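Aldo-keto reductase family 1 member C1 (Caenorhabditis elegans, PDB 1QWK) probably reduces aldehydes such as aldoses with NADPH, within the TIM-barrel fold of the aldo-keto reductases. Local coordinates at residues 262-266 with 267-271; 279-282 with 283-287; 228-232 with 233-237; 187-190 with 191-194. All coordinates share one frame; numbering follows the deposited sequence.

Contact 1 of 4, residues 262-266 with 267-271; sequences PKSIQ and ENRIK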
loop_
_atom_site.group_PDB
_atom_site.type_symbol
_atom_site.label_atom_id
_atom_site.label_comp_id
_atom_site.label_asym_id
_atom_site.label_seq_id
_atom_site.Cartn_x
_atom_site.Cartn_y
_atom_site.Cartn_z
ATOM N N PRO A 262 6.528 -2.354 -1.443
ATOM C CA PRO A 262 7.104 -2.703 -2.749
ATOM C C PRO A 262 6.312 -3.866 -3.365
ATOM O O PRO A 262 5.991 -4.836 -2.671
ATOM C CB PRO A 262 8.546 -3.080 -2.398
ATOM C CG PRO A 262 8.443 -3.563 -0.972
ATOM C CD PRO A 262 7.514 -2.536 -0.366
ATOM N N LYS A 263 6.013 -3.761 -4.662
ATOM C CA LYS A 263 5.223 -4.763 -5.394
ATOM C C LYS A 263 5.986 -5.951 -5.980
ATOM O O LYS A 263 5.374 -6.920 -6.436
ATOM C CB LYS A 263 4.450 -4.089 -6.536
ATOM C CG LYS A 263 5.343 -3.537 -7.652
ATOM C CD LYS A 263 4.536 -3.035 -8.844
ATOM C CE LYS A 263 5.435 -2.474 -9.940
ATOM N NZ LYS A 263 4.661 -2.019 -11.136
ATOM N N SER A 264 7.310 -5.872 -5.985
ATOM C CA SER A 264 8.140 -6.943 -6.528
ATOM C C SER A 264 7.616 -8.330 -6.153
ATOM O O SER A 264 7.199 -8.557 -5.018
ATOM C CB SER A 264 9.578 -6.784 -6.035
ATOM O OG SER A 264 10.107 -5.528 -6.428
ATOM N N ILE A 265 7.630 -9.252 -7.115
ATOM C CA ILE A 265 7.160 -10.615 -6.879
ATOM C C ILE A 265 8.285 -11.626 -7.100
ATOM O O ILE A 265 8.172 -12.790 -6.716
ATOM C CB ILE A 265 5.992 -10.984 -7.814
ATOM C CG1 ILE A 265 6.463 -10.981 -9.269
ATOM C CG2 ILE A 265 4.853 -9.994 -7.633
ATOM C CD1 ILE A 265 5.406 -11.447 -10.251
ATOM N N GLN A 266 9.362 -11.175 -7.732
ATOM C CA GLN A 266 10.510 -12.031 -7.996
ATOM C C GLN A 266 11.308 -12.221 -6.711
ATOM O O GLN A 266 11.547 -11.263 -5.976
ATOM C CB GLN A 266 11.390 -11.398 -9.072
ATOM C CG GLN A 266 10.725 -11.315 -10.434
ATOM C CD GLN A 266 11.473 -10.410 -11.394
ATOM O OE1 GLN A 266 11.418 -9.182 -11.278
ATOM N NE2 GLN A 266 12.190 -11.012 -12.339
ATOM N N GLU A 267 11.719 -13.459 -6.450
ATOM C CA GLU A 267 12.478 -13.798 -5.247
ATOM C C GLU A 267 13.651 -12.866 -4.955
ATOM O O GLU A 267 13.804 -12.389 -3.829
ATOM C CB GLU A 267 12.986 -15.240 -5.341
ATOM C CG GLU A 267 13.861 -15.674 -4.172
ATOM C CD GLU A 267 14.236 -17.148 -4.233
ATOM O OE1 GLU A 267 14.775 -17.584 -5.273
ATOM O OE2 GLU A 267 13.996 -17.864 -3.239
ATOM N N ASN A 268 14.481 -12.609 -5.958
ATOM C CA ASN A 268 15.638 -11.742 -5.763
ATOM C C ASN A 268 15.260 -10.298 -5.467
ATOM O O ASN A 268 15.935 -9.626 -4.689
ATOM C CB ASN A 268 16.559 -11.791 -6.982
ATOM C CG ASN A 268 17.242 -13.133 -7.134
ATOM O OD1 ASN A 268 17.883 -13.621 -6.200
ATOM N ND2 ASN A 268 17.111 -13.739 -8.308
ATOM N N ARG A 269 14.189 -9.817 -6.085
ATOM C CA ARG A 269 13.767 -8.445 -5.847
ATOM C C ARG A 269 13.122 -8.308 -4.472
ATOM O O ARG A 269 13.305 -7.296 -3.795
ATOM C CB ARG A 269 12.811 -7.981 -6.944
ATOM C CG ARG A 269 13.432 -8.061 -8.328
ATOM C CD ARG A 269 12.791 -7.088 -9.289
ATOM N NE ARG A 269 13.306 -7.259 -10.644
ATOM C CZ ARG A 269 13.086 -6.407 -11.641
ATOM N NH1 ARG A 269 12.360 -5.317 -11.434
ATOM N NH2 ARG A 269 13.591 -6.651 -12.843
ATOM N N ILE A 270 12.372 -9.327 -4.060
ATOM C CA ILE A 270 11.735 -9.305 -2.748
ATOM C C ILE A 270 12.828 -9.218 -1.685
ATOM O O ILE A 270 12.700 -8.491 -0.700
ATOM C CB ILE A 270 10.876 -10.576 -2.510
ATOM C CG1 ILE A 270 9.652 -10.550 -3.434
ATOM C CG2 ILE A 270 10.441 -10.656 -1.041
ATOM C CD1 ILE A 270 8.790 -11.795 -3.374
ATOM N N LYS A 271 13.915 -9.955 -1.890
ATOM C CA LYS A 271 15.018 -9.935 -0.939
ATOM C C LYS A 271 15.759 -8.605 -1.004
ATOM O O LYS A 271 16.152 -8.056 0.023
ATOM C CB LYS A 271 15.989 -11.082 -1.222
ATOM C CG LYS A 271 15.428 -12.464 -0.911
ATOM C CD LYS A 271 16.457 -13.538 -1.223
ATOM C CE LYS A 271 15.947 -14.929 -0.898
ATOM N NZ LYS A 271 16.954 -15.961 -1.281
#
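Gln266 and Arg269 run side by side at the start of helix 267-274, the helix that follows the last barrel strand, 259-261, of this TIM-barrel fold. Gln266 holds the N-cap position, and its carbonyl O takes the first helical bond, from Ile270 N at 2.8 Å with an N-H...O angle of 161°.

Arg269 is the side chain to follow. Its CB rests against Ser264 CB at 3.6 Å, where the loop bends back beside the helix. CG comes next, 4.0 Å from Gln266 CB, and CD lies 3.2 Å from Gln266 OE1. With CG anti to its own carbonyl carbon (chi1 -59°) and the chain extended from there to NE, the arginine keeps alongside the glutamine. Gln266 OE1 lies over one face of the guanidinium, toward its NE end and 3.3 Å from Arg269 CZ, the amide and guanidinium planes being 37° apart.

Facing helix 28-41, Ile270 packs on Ala34 and Ala38, while its CD1 reaches back to Ile265 O at 3.5 Å. The 2.8 Å between Gln266 OE1 and Arg269 NE is short, but the N-H points too far off line for a hydrogen bond.

Contact 2 of 4, residues 279-282 with 283-287; sequences FSLT and EEDIA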
loop_
_atom_site.group_PDB
_atom_site.type_symbol
_atom_site.label_atom_id
_atom_site.label_comp_id
_atom_site.label_asym_id
_atom_site.label_seq_id
_atom_site.Cartn_x
_atom_site.Cartn_y
_atom_site.Cartn_z
ATOM N N PHE A 279 21.202 1.719 6.483
ATOM C CA PHE A 279 21.543 3.115 6.220
ATOM C C PHE A 279 20.296 3.978 6.381
ATOM O O PHE A 279 19.201 3.453 6.564
ATOM C CB PHE A 279 22.124 3.281 4.804
ATOM C CG PHE A 279 21.097 3.224 3.693
ATOM C CD1 PHE A 279 20.983 4.279 2.787
ATOM C CD2 PHE A 279 20.297 2.101 3.512
ATOM C CE1 PHE A 279 20.079 4.218 1.718
ATOM C CE2 PHE A 279 19.390 2.028 2.447
ATOM C CZ PHE A 279 19.288 3.088 1.546
ATOM N N SER A 280 20.473 5.296 6.334
ATOM C CA SER A 280 19.359 6.226 6.456
ATOM C C SER A 280 19.683 7.517 5.713
ATOM O O SER A 280 20.854 7.837 5.471
ATOM C CB SER A 280 19.066 6.545 7.926
ATOM O OG SER A 280 20.121 7.292 8.504
ATOM N N LEU A 281 18.637 8.253 5.354
ATOM C CA LEU A 281 18.793 9.508 4.631
ATOM C C LEU A 281 18.527 10.721 5.516
ATOM O O LEU A 281 17.545 10.766 6.255
ATOM C CB LEU A 281 17.851 9.528 3.424
ATOM C CG LEU A 281 18.057 8.400 2.409
ATOM C CD1 LEU A 281 17.100 8.588 1.235
ATOM C CD2 LEU A 281 19.501 8.395 1.929
ATOM N N THR A 282 19.418 11.703 5.437
ATOM C CA THR A 282 19.285 12.933 6.213
ATOM C C THR A 282 18.363 13.893 5.470
ATOM O O THR A 282 18.014 13.652 4.318
ATOM C CB THR A 282 20.640 13.632 6.375
ATOM O OG1 THR A 282 21.099 14.064 5.088
ATOM C CG2 THR A 282 21.662 12.681 6.981
ATOM N N GLU A 283 17.984 14.985 6.129
ATOM C CA GLU A 283 17.123 15.987 5.513
ATOM C C GLU A 283 17.796 16.533 4.255
ATOM O O GLU A 283 17.130 16.808 3.253
ATOM C CB GLU A 283 16.855 17.135 6.487
ATOM C CG GLU A 283 15.999 16.760 7.690
ATOM C CD GLU A 283 15.892 17.896 8.701
ATOM O OE1 GLU A 283 15.635 19.048 8.285
ATOM O OE2 GLU A 283 16.054 17.635 9.914
ATOM N N GLU A 284 19.115 16.688 4.310
ATOM C CA GLU A 284 19.868 17.198 3.169
ATOM C C GLU A 284 19.762 16.224 1.999
ATOM O O GLU A 284 19.552 16.635 0.853
ATOM C CB GLU A 284 21.343 17.387 3.535
ATOM C CG GLU A 284 22.170 18.004 2.415
ATOM C CD GLU A 284 23.659 17.950 2.685
ATOM O OE1 GLU A 284 24.212 16.831 2.735
ATOM O OE2 GLU A 284 24.276 19.026 2.849
ATOM N N ASP A 285 19.915 14.934 2.293
ATOM C CA ASP A 285 19.827 13.896 1.265
ATOM C C ASP A 285 18.449 13.915 0.610
ATOM O O ASP A 285 18.327 13.815 -0.615
ATOM C CB ASP A 285 20.054 12.498 1.859
ATOM C CG ASP A 285 21.462 12.292 2.380
ATOM O OD1 ASP A 285 22.417 12.824 1.776
ATOM O OD2 ASP A 285 21.615 11.573 3.394
ATOM N N ILE A 286 17.413 14.019 1.438
ATOM C CA ILE A 286 16.040 14.048 0.949
ATOM C C ILE A 286 15.821 15.255 0.037
ATOM O O ILE A 286 15.252 15.131 -1.054
ATOM C CB ILE A 286 15.029 14.098 2.123
ATOM C CG1 ILE A 286 15.117 12.805 2.938
ATOM C CG2 ILE A 286 13.612 14.272 1.589
ATOM C CD1 ILE A 286 14.211 12.780 4.156
ATOM N N ALA A 287 16.290 16.419 0.479
ATOM C CA ALA A 287 16.148 17.646 -0.303
ATOM C C ALA A 287 16.841 17.511 -1.655
ATOM O O ALA A 287 16.309 17.933 -2.684
ATOM C CB ALA A 287 16.730 18.827 0.468
HETATM O O HOH W 1 23.735 14.652 4.962
#
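Thr282 and Asp285 meet where an extended loop segment, residues 279-282, turns into helix 283-289. Leu281 is still extended in its backbone; Thr282 also keeps an extended backbone and is the last residue before the helical angles begin at Glu283. Thr282 O then accepts from Ile286 N at 3.0 Å, starting the helical ladder.

The side chains close the turn from both ends. Thr282 OG1, placed between its backbone N and carbonyl carbon (chi1 65°), accepts from Asp285 N at 3.2 Å. In return, Asp285 OD2 accepts from Thr282 N at 3.0 Å along a nearly straight N-H line of 171°, met on the anti side of the oxygen and 29° out of the carboxylate plane. A water lies 2.7 Å from Thr282 OG1 and donates to Glu284 OE1. Were Asp285 replaced by an alanine, Thr282 N would probably lose this acceptor, and the pairing would be reduced to the one-way bond from the backbone N of that residue to Thr282 OG1.

Leu281 CB packs 4.0 Å from Asp285 CB, the two side chains crossing at about a right angle, and lies 4.3 Å from Ile286 CG1. Towards helix 245-255, Leu281 touches Arg251 and its N bonds to Asp255 OD2. Reciprocal bonds between the N-cap residue and the residue three further on make this a capping box, the classic start of an alpha helix.

Contact 3 of 4, residues 228-232 with 233-237; sequences DLQDQ and NVLAL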
loop_
_atom_site.group_PDB
_atom_site.type_symbol
_atom_site.label_atom_id
_atom_site.label_comp_id
_atom_site.label_asym_id
_atom_site.label_seq_id
_atom_site.Cartn_x
_atom_site.Cartn_y
_atom_site.Cartn_z
ATOM N N ASP A 228 11.754 7.494 -11.714
ATOM C CA ASP A 228 12.351 7.757 -10.404
ATOM C C ASP A 228 13.673 6.992 -10.277
ATOM O O ASP A 228 14.657 7.508 -9.752
ATOM C CB ASP A 228 11.424 7.276 -9.273
ATOM C CG ASP A 228 9.982 7.716 -9.442
ATOM O OD1 ASP A 228 9.400 7.500 -10.529
ATOM O OD2 ASP A 228 9.417 8.259 -8.467
ATOM N N LEU A 229 13.678 5.746 -10.743
ATOM C CA LEU A 229 14.863 4.895 -10.665
ATOM C C LEU A 229 16.059 5.396 -11.470
ATOM O O LEU A 229 17.197 5.005 -11.203
ATOM C CB LEU A 229 14.516 3.469 -11.104
ATOM C CG LEU A 229 13.681 2.654 -10.110
ATOM C CD1 LEU A 229 13.036 1.471 -10.824
ATOM C CD2 LEU A 229 14.570 2.177 -8.964
ATOM N N GLN A 230 15.809 6.255 -12.452
ATOM C CA GLN A 230 16.885 6.784 -13.285
ATOM C C GLN A 230 17.227 8.232 -12.970
ATOM O O GLN A 230 18.018 8.853 -13.682
ATOM C CB GLN A 230 16.522 6.663 -14.767
ATOM C CG GLN A 230 16.375 5.237 -15.278
ATOM C CD GLN A 230 17.624 4.406 -15.071
ATOM O OE1 GLN A 230 18.742 4.920 -15.108
ATOM N NE2 GLN A 230 17.439 3.105 -14.869
ATOM N N ASP A 231 16.632 8.774 -11.910
ATOM C CA ASP A 231 16.903 10.153 -11.504
ATOM C C ASP A 231 18.397 10.285 -11.222
ATOM O O ASP A 231 18.986 9.430 -10.559
ATOM C CB ASP A 231 16.110 10.502 -10.240
ATOM C CG ASP A 231 16.401 11.903 -9.739
ATOM O OD1 ASP A 231 15.735 12.855 -10.195
ATOM O OD2 ASP A 231 17.310 12.052 -8.899
ATOM N N GLN A 232 19.008 11.356 -11.723
ATOM C CA GLN A 232 20.442 11.572 -11.541
ATOM C C GLN A 232 20.861 11.597 -10.077
ATOM O O GLN A 232 21.885 11.023 -9.716
ATOM C CB GLN A 232 20.874 12.882 -12.217
ATOM C CG GLN A 232 22.389 13.057 -12.323
ATOM C CD GLN A 232 23.035 13.573 -11.042
ATOM O OE1 GLN A 232 24.257 13.513 -10.881
ATOM N NE2 GLN A 232 22.218 14.096 -10.132
ATOM N N ASN A 233 20.074 12.263 -9.239
ATOM C CA ASN A 233 20.392 12.351 -7.822
ATOM C C ASN A 233 20.235 10.995 -7.143
ATOM O O ASN A 233 20.996 10.662 -6.233
ATOM C CB ASN A 233 19.511 13.406 -7.156
ATOM C CG ASN A 233 19.810 14.812 -7.661
ATOM O OD1 ASN A 233 18.905 15.615 -7.887
ATOM N ND2 ASN A 233 21.090 15.115 -7.833
ATOM N N VAL A 234 19.250 10.214 -7.581
ATOM C CA VAL A 234 19.040 8.883 -7.023
ATOM C C VAL A 234 20.242 7.991 -7.349
ATOM O O VAL A 234 20.789 7.318 -6.471
ATOM C CB VAL A 234 17.757 8.223 -7.586
ATOM C CG1 VAL A 234 17.708 6.747 -7.182
ATOM C CG2 VAL A 234 16.527 8.949 -7.053
ATOM N N LEU A 235 20.650 7.996 -8.617
ATOM C CA LEU A 235 21.789 7.198 -9.063
ATOM C C LEU A 235 23.071 7.609 -8.340
ATOM O O LEU A 235 23.899 6.763 -8.001
ATOM C CB LEU A 235 21.975 7.344 -10.577
ATOM C CG LEU A 235 20.805 6.852 -11.439
ATOM C CD1 LEU A 235 21.079 7.141 -12.910
ATOM C CD2 LEU A 235 20.602 5.358 -11.218
ATOM N N ALA A 236 23.225 8.910 -8.106
ATOM C CA ALA A 236 24.401 9.437 -7.419
ATOM C C ALA A 236 24.434 8.973 -5.968
ATOM O O ALA A 236 25.483 8.575 -5.460
ATOM C CB ALA A 236 24.404 10.959 -7.476
ATOM N N LEU A 237 23.287 9.027 -5.300
ATOM C CA LEU A 237 23.218 8.611 -3.904
ATOM C C LEU A 237 23.378 7.098 -3.785
ATOM O O LEU A 237 23.936 6.601 -2.803
ATOM C CB LEU A 237 21.888 9.052 -3.282
ATOM C CG LEU A 237 21.704 8.761 -1.789
ATOM C CD1 LEU A 237 22.829 9.401 -0.987
ATOM C CD2 LEU A 237 20.345 9.290 -1.332
#
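Asp231 OD2 takes two backbone N-H groups from the first turn of helix 232-241. Val234 N donates to the anti lone pair of OD2 at 3.0 Å with an angle of 146°; Asn233 N is nearer, at 2.8 Å, but its angle of 119° makes that bond weak. The other carboxylate oxygen, OD1, accepts from Tyr181 OH, so the group is held from both ends and its rotation is largely fixed. The positive end of the helix dipole would be expected to stabilise its negative charge.

CG of Asp231 stands anti to the backbone N (chi1 177°), which swings the carboxylate over the N-H groups of the first turn while CB stays 3.6 Å from Val234 CG2. The same residue's carbonyl O accepts from Leu235 N at 2.9 Å, and Gln232 O from Ala236 N at 3.0 Å.

Leu235 folds back over the preceding 3-10 turn: its CD2 comes to 3.4 Å from Leu229 O and its CD1 to 3.6 Å from Gln230 O. Gln230 turns its amide NE2 to Gly208 O, and its OE1 lies beside Leu235 CD1. Val234 also packs on Leu289 of helix 283-289. Side-chain acceptance from the N-H groups two and three residues on is the classic aspartate N-cap, here where a 3-10 turn passes into an alpha helix.

Contact 4 of 4, residues 187-190 with 191-194; sequences HVDF and CKKH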
loop_
_atom_site.group_PDB
_atom_site.type_symbol
_atom_site.label_atom_id
_atom_site.label_comp_id
_atom_site.label_asym_id
_atom_site.label_seq_id
_atom_site.Cartn_x
_atom_site.Cartn_y
_atom_site.Cartn_z
ATOM N N HIS A 187 -0.333 15.858 1.528
ATOM C CA HIS A 187 -1.055 14.769 2.180
ATOM C C HIS A 187 -0.330 14.262 3.422
ATOM O O HIS A 187 -0.948 14.072 4.471
ATOM C CB HIS A 187 -1.279 13.608 1.209
ATOM C CG HIS A 187 -2.125 12.506 1.773
ATOM N ND1 HIS A 187 -3.448 12.686 2.114
ATOM C CD2 HIS A 187 -1.840 11.210 2.042
ATOM C CE1 HIS A 187 -3.943 11.546 2.566
ATOM N NE2 HIS A 187 -2.987 10.635 2.532
ATOM N N VAL A 188 0.978 14.049 3.307
ATOM C CA VAL A 188 1.761 13.560 4.437
ATOM C C VAL A 188 1.719 14.553 5.596
ATOM O O VAL A 188 1.573 14.157 6.749
ATOM C CB VAL A 188 3.230 13.288 4.022
ATOM C CG1 VAL A 188 4.056 12.866 5.235
ATOM C CG2 VAL A 188 3.268 12.199 2.965
ATOM N N ASP A 189 1.845 15.842 5.296
ATOM C CA ASP A 189 1.791 16.846 6.355
ATOM C C ASP A 189 0.417 16.844 7.017
ATOM O O ASP A 189 0.309 16.973 8.234
ATOM C CB ASP A 189 2.122 18.232 5.801
ATOM C CG ASP A 189 3.588 18.368 5.438
ATOM O OD1 ASP A 189 4.439 17.887 6.218
ATOM O OD2 ASP A 189 3.902 18.956 4.383
ATOM N N PHE A 190 -0.629 16.686 6.210
ATOM C CA PHE A 190 -1.992 16.645 6.727
ATOM C C PHE A 190 -2.154 15.457 7.675
ATOM O O PHE A 190 -2.683 15.597 8.776
ATOM C CB PHE A 190 -2.986 16.512 5.576
ATOM C CG PHE A 190 -4.396 16.243 6.014
ATOM C CD1 PHE A 190 -5.215 17.277 6.458
ATOM C CD2 PHE A 190 -4.902 14.944 6.000
ATOM C CE1 PHE A 190 -6.524 17.026 6.862
ATOM C CE2 PHE A 190 -6.205 14.681 6.403
ATOM C CZ PHE A 190 -7.018 15.722 6.842
ATOM N N CYS A 191 -1.702 14.287 7.238
ATOM C CA CYS A 191 -1.812 13.077 8.049
ATOM C C CYS A 191 -1.021 13.177 9.349
ATOM O O CYS A 191 -1.484 12.729 10.398
ATOM C CB CYS A 191 -1.350 11.857 7.245
ATOM S SG CYS A 191 -2.494 11.364 5.922
ATOM N N LYS A 192 0.171 13.762 9.282
ATOM C CA LYS A 192 0.993 13.917 10.475
ATOM C C LYS A 192 0.252 14.768 11.501
ATOM O O LYS A 192 0.263 14.467 12.696
ATOM C CB LYS A 192 2.332 14.570 10.122
ATOM C CG LYS A 192 3.292 13.660 9.374
ATOM C CD LYS A 192 4.543 14.416 8.939
ATOM C CE LYS A 192 5.578 13.488 8.310
ATOM N NZ LYS A 192 6.174 12.540 9.292
ATOM N N LYS A 193 -0.404 15.822 11.029
ATOM C CA LYS A 193 -1.146 16.714 11.910
ATOM C C LYS A 193 -2.271 16.015 12.656
ATOM O O LYS A 193 -2.574 16.367 13.796
ATOM C CB LYS A 193 -1.730 17.887 11.118
ATOM C CG LYS A 193 -0.711 18.925 10.682
ATOM C CD LYS A 193 -1.412 20.156 10.127
ATOM C CE LYS A 193 -0.433 21.267 9.785
ATOM N NZ LYS A 193 0.509 20.882 8.696
ATOM N N HIS A 194 -2.888 15.025 12.014
ATOM C CA HIS A 194 -3.999 14.290 12.619
ATOM C C HIS A 194 -3.606 12.900 13.107
ATOM O O HIS A 194 -4.467 12.042 13.308
ATOM C CB HIS A 194 -5.151 14.180 11.618
ATOM C CG HIS A 194 -5.696 15.505 11.186
ATOM N ND1 HIS A 194 -6.505 16.276 11.994
ATOM C CD2 HIS A 194 -5.510 16.218 10.050
ATOM C CE1 HIS A 194 -6.791 17.408 11.374
ATOM N NE2 HIS A 194 -6.200 17.398 10.194
#
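His187-Phe190 and Cys191-His194 are successive turns of helix 185-193, an i to i+4 contact in the beta-alpha-beta unit of the barrel that runs from strand 173-177 through the helix to strand 197-201. Four backbone bonds carry it: Cys191 N to His187 O, Lys192 N to Val188 O, Lys193 N to Asp189 O and, longer at 3.3 Å, His194 N to Phe190 O where the helix ends.

Phe190 CG lies anti to its backbone N (chi1 171°), which swings the phenyl ring to where His194, four residues on, can reach back over it. His194 CD2 comes over one face, offset toward the rim, 3.4 Å from Phe190 CE1; the two rings meet obliquely, their centroids 4.6 Å apart and their planes at 55°. With an alanine at Phe190 the flat face under His194 CD2 goes, which is likely to leave the imidazole without its ring partner and open a gap against Ile160 of helix 157-164.

Lys192, itself exposed, runs its aliphatic chain alongside the buried Val188, pointing the same way, with CE a tight 3.5 Å from Val188 CG1.

On the barrel side, Cys191 SG sits over one face of the His187 ring, 3.8 Å from its centroid and 23° off the ring normal. NE2 of that ring bonds to Ser174 OG and ND1 to Asn157 OD1, so ND1 probably carries a proton, and the imidazole is held from turning with its face kept toward the sulfur.

Contacts 1, 2 and 3 all lie where a helix begins, and contact 4 near the end of one. Only contacts 2 and 3 meet directly: Leu281 CD2 packs 3.5 Å from Leu237 CD2, and their centres are about 14 Å apart, on the same side of the chain's centre. Contact 1 lies about 20 Å from contact 3 between centres, and about 30 Å from contact 4, across the chain's centre. Contact 1 comes nearest to the predicted active site, the side chain of Ile265 being about 11 Å from that of Tyr52, the probable proton donor. The other three lie away from the annotated sites.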